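Local coordinates for protein OLD nuclease (Thermus scotoductus, PDB 6P74) that degrades linear or supercoiled double-stranded DNA in the 5'-to-3' direction with divalent metals and, separately, hydrolyses ATP when stimulated by DNA, at residues A[350-354]-A[410-414]; A[430-434]-A[456-460]. All coordinates share one frame; numbering follows the deposited sequence.

Interaction 1: A[350-354]-A[410-414]; sequences VRNRF and AGIEL
Segments 350-354 and 410-414 are helical and run nearly antiparallel, their axes 8.7 Å apart at an angle of 154°, with V350 facing L414 and F354 facing A410. F354 crosses to the backbone of the facing helix. Its CG lies anti to the backbone N, which carries the ring across. There F354 CD1 sits 3.3 Å from G411 CA, and the ring meets the glycine backbone at a slant. G411 has no side chain, and the ring lies directly on its backbone. F354 CD2 also reaches L414 CD2, at 4.2 Å. Helix 341-355 is assigned to the C-terminal part of the ATPase domain, and helix 409-422 to the Toprim domain. By that division the contact joins the ATPase and Toprim parts of the OLD nuclease chain. At the other end V350 points at the 410-414 helix. Its CG1 methyl lies against the backbone of L414, 3.6 Å from L414 N, and touches L414 CB and E413 CB as well. L414 in turn extends CD1 to R351 CA, at 4.0 Å. A salt bridge spans one side of these apolar groups: R353 NH1 is 2.6 Å from E413 OE2. The hydrogen bond within it is weak and bent, 120° at the hydrogen, and the guanidinium and carboxylate planes are 64° apart. R462 of helix 443-467 also pairs with E413 OE2, so two arginines share one carboxylate oxygen. The guanidinium of R351 turns away, toward N318, D348 and E321.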
# COMPACT_ATOMS: atom_id res chain seq x y z
N VAL A 350 4.10 -11.93 -40.28
CA VAL A 350 5.42 -11.31 -40.28
C VAL A 350 6.34 -12.06 -39.34
O VAL A 350 7.53 -12.23 -39.62
CB VAL A 350 5.32 -9.81 -39.90
CG1 VAL A 350 6.68 -9.26 -39.58
CG2 VAL A 350 4.67 -9.00 -41.03
N ARG A 351 5.80 -12.55 -38.23
CA ARG A 351 6.61 -13.33 -37.31
C ARG A 351 7.10 -14.62 -37.96
O ARG A 351 8.24 -15.04 -37.74
CB ARG A 351 5.82 -13.62 -36.03
CG ARG A 351 6.50 -14.61 -35.11
CD ARG A 351 5.78 -14.72 -33.79
NE ARG A 351 4.40 -15.15 -33.97
CZ ARG A 351 3.43 -15.00 -33.07
NH1 ARG A 351 3.68 -14.40 -31.90
NH2 ARG A 351 2.20 -15.43 -33.34
N ASN A 352 6.25 -15.24 -38.78
CA ASN A 352 6.64 -16.48 -39.46
C ASN A 352 7.69 -16.24 -40.53
O ASN A 352 8.62 -17.04 -40.68
CB ASN A 352 5.42 -17.16 -40.08
CG ASN A 352 4.45 -17.71 -39.05
OD1 ASN A 352 4.83 -18.01 -37.90
ND2 ASN A 352 3.20 -17.86 -39.45
N ARG A 353 7.53 -15.16 -41.31
CA ARG A 353 8.54 -14.86 -42.32
C ARG A 353 9.89 -14.63 -41.68
O ARG A 353 10.92 -14.96 -42.27
CB ARG A 353 8.15 -13.63 -43.15
CG ARG A 353 6.96 -13.79 -44.07
CD ARG A 353 6.37 -12.42 -44.46
NE ARG A 353 7.01 -11.82 -45.62
CZ ARG A 353 7.99 -10.91 -45.56
NH1 ARG A 353 8.46 -10.48 -44.38
NH2 ARG A 353 8.49 -10.41 -46.70
N PHE A 354 9.90 -14.06 -40.48
CA PHE A 354 11.17 -13.86 -39.81
C PHE A 354 11.76 -15.17 -39.31
O PHE A 354 12.98 -15.34 -39.31
CB PHE A 354 11.01 -12.88 -38.66
CG PHE A 354 12.24 -12.75 -37.82
CD1 PHE A 354 13.31 -11.96 -38.27
CD2 PHE A 354 12.36 -13.45 -36.63
CE1 PHE A 354 14.47 -11.85 -37.51
CE2 PHE A 354 13.52 -13.35 -35.86
CZ PHE A 354 14.58 -12.54 -36.30
N ALA A 410 13.50 -8.55 -42.49
CA ALA A 410 12.31 -9.22 -41.96
C ALA A 410 12.20 -9.04 -40.45
O ALA A 410 11.09 -8.93 -39.92
CB ALA A 410 12.33 -10.71 -42.34
N GLY A 411 13.34 -8.98 -39.76
CA GLY A 411 13.32 -8.71 -38.33
C GLY A 411 12.85 -7.31 -38.01
O GLY A 411 12.19 -7.08 -36.99
N ILE A 412 13.21 -6.34 -38.86
CA ILE A 412 12.76 -4.96 -38.67
C ILE A 412 11.24 -4.88 -38.83
O ILE A 412 10.55 -4.28 -37.99
CB ILE A 412 13.47 -4.01 -39.65
CG1 ILE A 412 14.93 -3.85 -39.26
CG2 ILE A 412 12.83 -2.63 -39.60
CD1 ILE A 412 15.73 -3.03 -40.25
N GLU A 413 10.69 -5.45 -39.90
CA GLU A 413 9.24 -5.55 -40.05
C GLU A 413 8.58 -5.99 -38.75
O GLU A 413 7.58 -5.41 -38.32
CB GLU A 413 8.88 -6.57 -41.12
CG GLU A 413 9.06 -6.15 -42.51
CD GLU A 413 8.22 -7.03 -43.39
OE1 GLU A 413 6.97 -6.89 -43.33
OE2 GLU A 413 8.78 -7.89 -44.10
N LEU A 414 9.12 -7.05 -38.13
CA LEU A 414 8.48 -7.58 -36.94
C LEU A 414 8.45 -6.53 -35.83
O LEU A 414 7.39 -6.24 -35.27
CB LEU A 414 9.19 -8.85 -36.48
CG LEU A 414 8.63 -9.59 -35.27
CD1 LEU A 414 7.11 -9.80 -35.43
CD2 LEU A 414 9.31 -10.93 -35.18

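Interaction 2: A[430-434]-A[456-460]. With SM (samarium (III) ion), chain O.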
# COMPACT_ATOMS: atom_id res chain seq x y z
N HIS A 430 18.02 1.32 -42.59
CA HIS A 430 18.55 0.10 -43.17
C HIS A 430 19.22 0.41 -44.50
O HIS A 430 19.05 1.48 -45.09
CB HIS A 430 17.43 -0.93 -43.33
CG HIS A 430 16.41 -0.54 -44.36
ND1 HIS A 430 16.61 -0.73 -45.70
CD2 HIS A 430 15.20 0.07 -44.23
CE1 HIS A 430 15.55 -0.28 -46.37
NE2 HIS A 430 14.69 0.20 -45.50
N ASP A 431 19.98 -0.57 -45.00
CA ASP A 431 20.63 -0.45 -46.30
C ASP A 431 19.65 -0.70 -47.43
O ASP A 431 18.69 -1.46 -47.29
CB ASP A 431 21.81 -1.43 -46.41
CG ASP A 431 23.01 -1.03 -45.53
OD1 ASP A 431 23.03 0.12 -45.07
OD2 ASP A 431 23.91 -1.87 -45.27
N GLU A 432 19.91 -0.08 -48.58
CA GLU A 432 19.13 -0.39 -49.76
C GLU A 432 19.47 -1.78 -50.29
O GLU A 432 18.57 -2.59 -50.55
CB GLU A 432 19.35 0.67 -50.83
CG GLU A 432 18.48 0.52 -52.09
CD GLU A 432 19.01 1.40 -53.23
OE1 GLU A 432 20.12 1.95 -53.07
OE2 GLU A 432 18.35 1.55 -54.29
N ASP A 433 20.76 -2.07 -50.48
CA ASP A 433 21.23 -3.39 -50.93
C ASP A 433 20.77 -3.72 -52.34
O ASP A 433 20.47 -4.87 -52.65
CB ASP A 433 20.80 -4.48 -49.96
CG ASP A 433 21.65 -4.49 -48.72
OD1 ASP A 433 22.84 -4.14 -48.84
OD2 ASP A 433 21.16 -4.86 -47.64
N VAL A 434 20.76 -2.71 -53.20
CA VAL A 434 20.49 -2.86 -54.63
C VAL A 434 21.76 -2.43 -55.35
O VAL A 434 22.35 -1.40 -55.02
CB VAL A 434 19.29 -2.01 -55.04
CG1 VAL A 434 19.13 -1.93 -56.59
CG2 VAL A 434 18.04 -2.51 -54.30
N GLU A 456 15.29 -7.49 -52.70
CA GLU A 456 15.61 -6.41 -51.78
C GLU A 456 14.62 -5.26 -51.90
O GLU A 456 14.20 -4.69 -50.89
CB GLU A 456 17.04 -5.92 -52.01
CG GLU A 456 18.12 -6.89 -51.50
CD GLU A 456 17.96 -7.33 -50.04
OE1 GLU A 456 17.84 -6.47 -49.14
OE2 GLU A 456 17.97 -8.56 -49.79
N GLN A 457 14.23 -4.91 -53.13
CA GLN A 457 13.30 -3.80 -53.32
C GLN A 457 11.95 -4.11 -52.69
O GLN A 457 11.33 -3.22 -52.10
CB GLN A 457 13.18 -3.47 -54.80
CG GLN A 457 14.42 -2.71 -55.31
CD GLN A 457 14.44 -2.53 -56.80
OE1 GLN A 457 13.90 -3.37 -57.54
NE2 GLN A 457 15.05 -1.44 -57.26
N GLU A 458 11.53 -5.36 -52.76
CA GLU A 458 10.30 -5.79 -52.11
C GLU A 458 10.42 -5.69 -50.59
O GLU A 458 9.52 -5.15 -49.93
CB GLU A 458 9.98 -7.21 -52.54
CG GLU A 458 8.53 -7.61 -52.40
CD GLU A 458 8.36 -9.12 -52.38
OE1 GLU A 458 8.15 -9.68 -51.27
OE2 GLU A 458 8.46 -9.74 -53.47
N LYS A 459 11.53 -6.18 -50.02
CA LYS A 459 11.74 -6.05 -48.58
C LYS A 459 11.78 -4.59 -48.15
O LYS A 459 11.27 -4.24 -47.07
CB LYS A 459 13.04 -6.73 -48.15
CG LYS A 459 13.19 -8.18 -48.49
CD LYS A 459 14.49 -8.68 -47.97
CE LYS A 459 14.87 -10.03 -48.54
NZ LYS A 459 16.34 -10.25 -48.34
N ASN A 460 12.43 -3.72 -48.95
CA ASN A 460 12.47 -2.30 -48.64
C ASN A 460 11.08 -1.69 -48.68
O ASN A 460 10.76 -0.81 -47.87
CB ASN A 460 13.39 -1.57 -49.63
CG ASN A 460 14.82 -2.02 -49.53
OD1 ASN A 460 15.20 -2.67 -48.56
ND2 ASN A 460 15.65 -1.67 -50.55
SM SM O . 24.74 -3.95 -44.52
O HOH W 1 12.36 1.27 -46.97
O HOH W 2 15.93 0.63 -55.07
O HOH W 3 24.73 -4.27 -47.10
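The metal-binding end of the Toprim domain is formed here, where strand 426-431 runs into a loop beside helix 443-467. N460 and E432 make the direct hydrogen bond of the contact. N460 ND2 gives its hydrogen to E432 O at 3.1 Å, almost straight at 177°. The bond lies in the carbonyl plane, on a lone pair, and in the amide plane of N460. The other end of the amide, N460 OD1, is 3.3 Å from H430 CE1 and accepts a hydrogen bond from K409. H430 has its CG between the backbone N and the carbonyl carbon (chi1 67°). This brings H430 ND1 back onto D431 O, 2.7 Å away and above the carbonyl plane. At the ring edge a water joins H430 NE2 to N460 O. A second water links E432 OE2 to Q457 NE2, while V434 CG2 packs on Q457 CG at 3.8 Å. At the end of the strand, D431 OD2 binds the samarium ion at 2.4 Å, and E480 completes the protein ligands. D431 OD1 accepts a hydrogen bond from L479 N. A water on the metal lies 2.6 Å from D433 OD1 and probably bonds to it. D431 and D433 are both inferred ligands of the first divalent cation. E456 CG rests 3.3 Å from D433 O. Two carboxylates come near each other here, D433 OD2 and E456 OE1 being 4.0 Å apart. K409 pairs with E456 OE1, and K459 with E456 OE2. Together these lysines probably offset the negative charge beside the metal site, while the hydrogen bond from N460 to E432 O probably helps hold the loop that leads to D433.

How the interactions relate
The two contacts are about 15 Å apart between centres and follow each other along the chain. They touch where I412 CD1 packs on H430 CB. Helix 409-422 belongs to interaction 1, and its K409 also serves interaction 2. Helix 443-467 supplies the second segment of interaction 2 and also touches interaction 1. Interaction 1 is the more buried: four of its eight touching residues are buried and none is exposed, against two buried and one exposed in interaction 2. Interaction 1 joins regions assigned to different domains by packing apolar groups, with one salt bridge along one side. Interaction 2 is mainly polar, using an amide, waters and carboxylates, and lies beside the metal site.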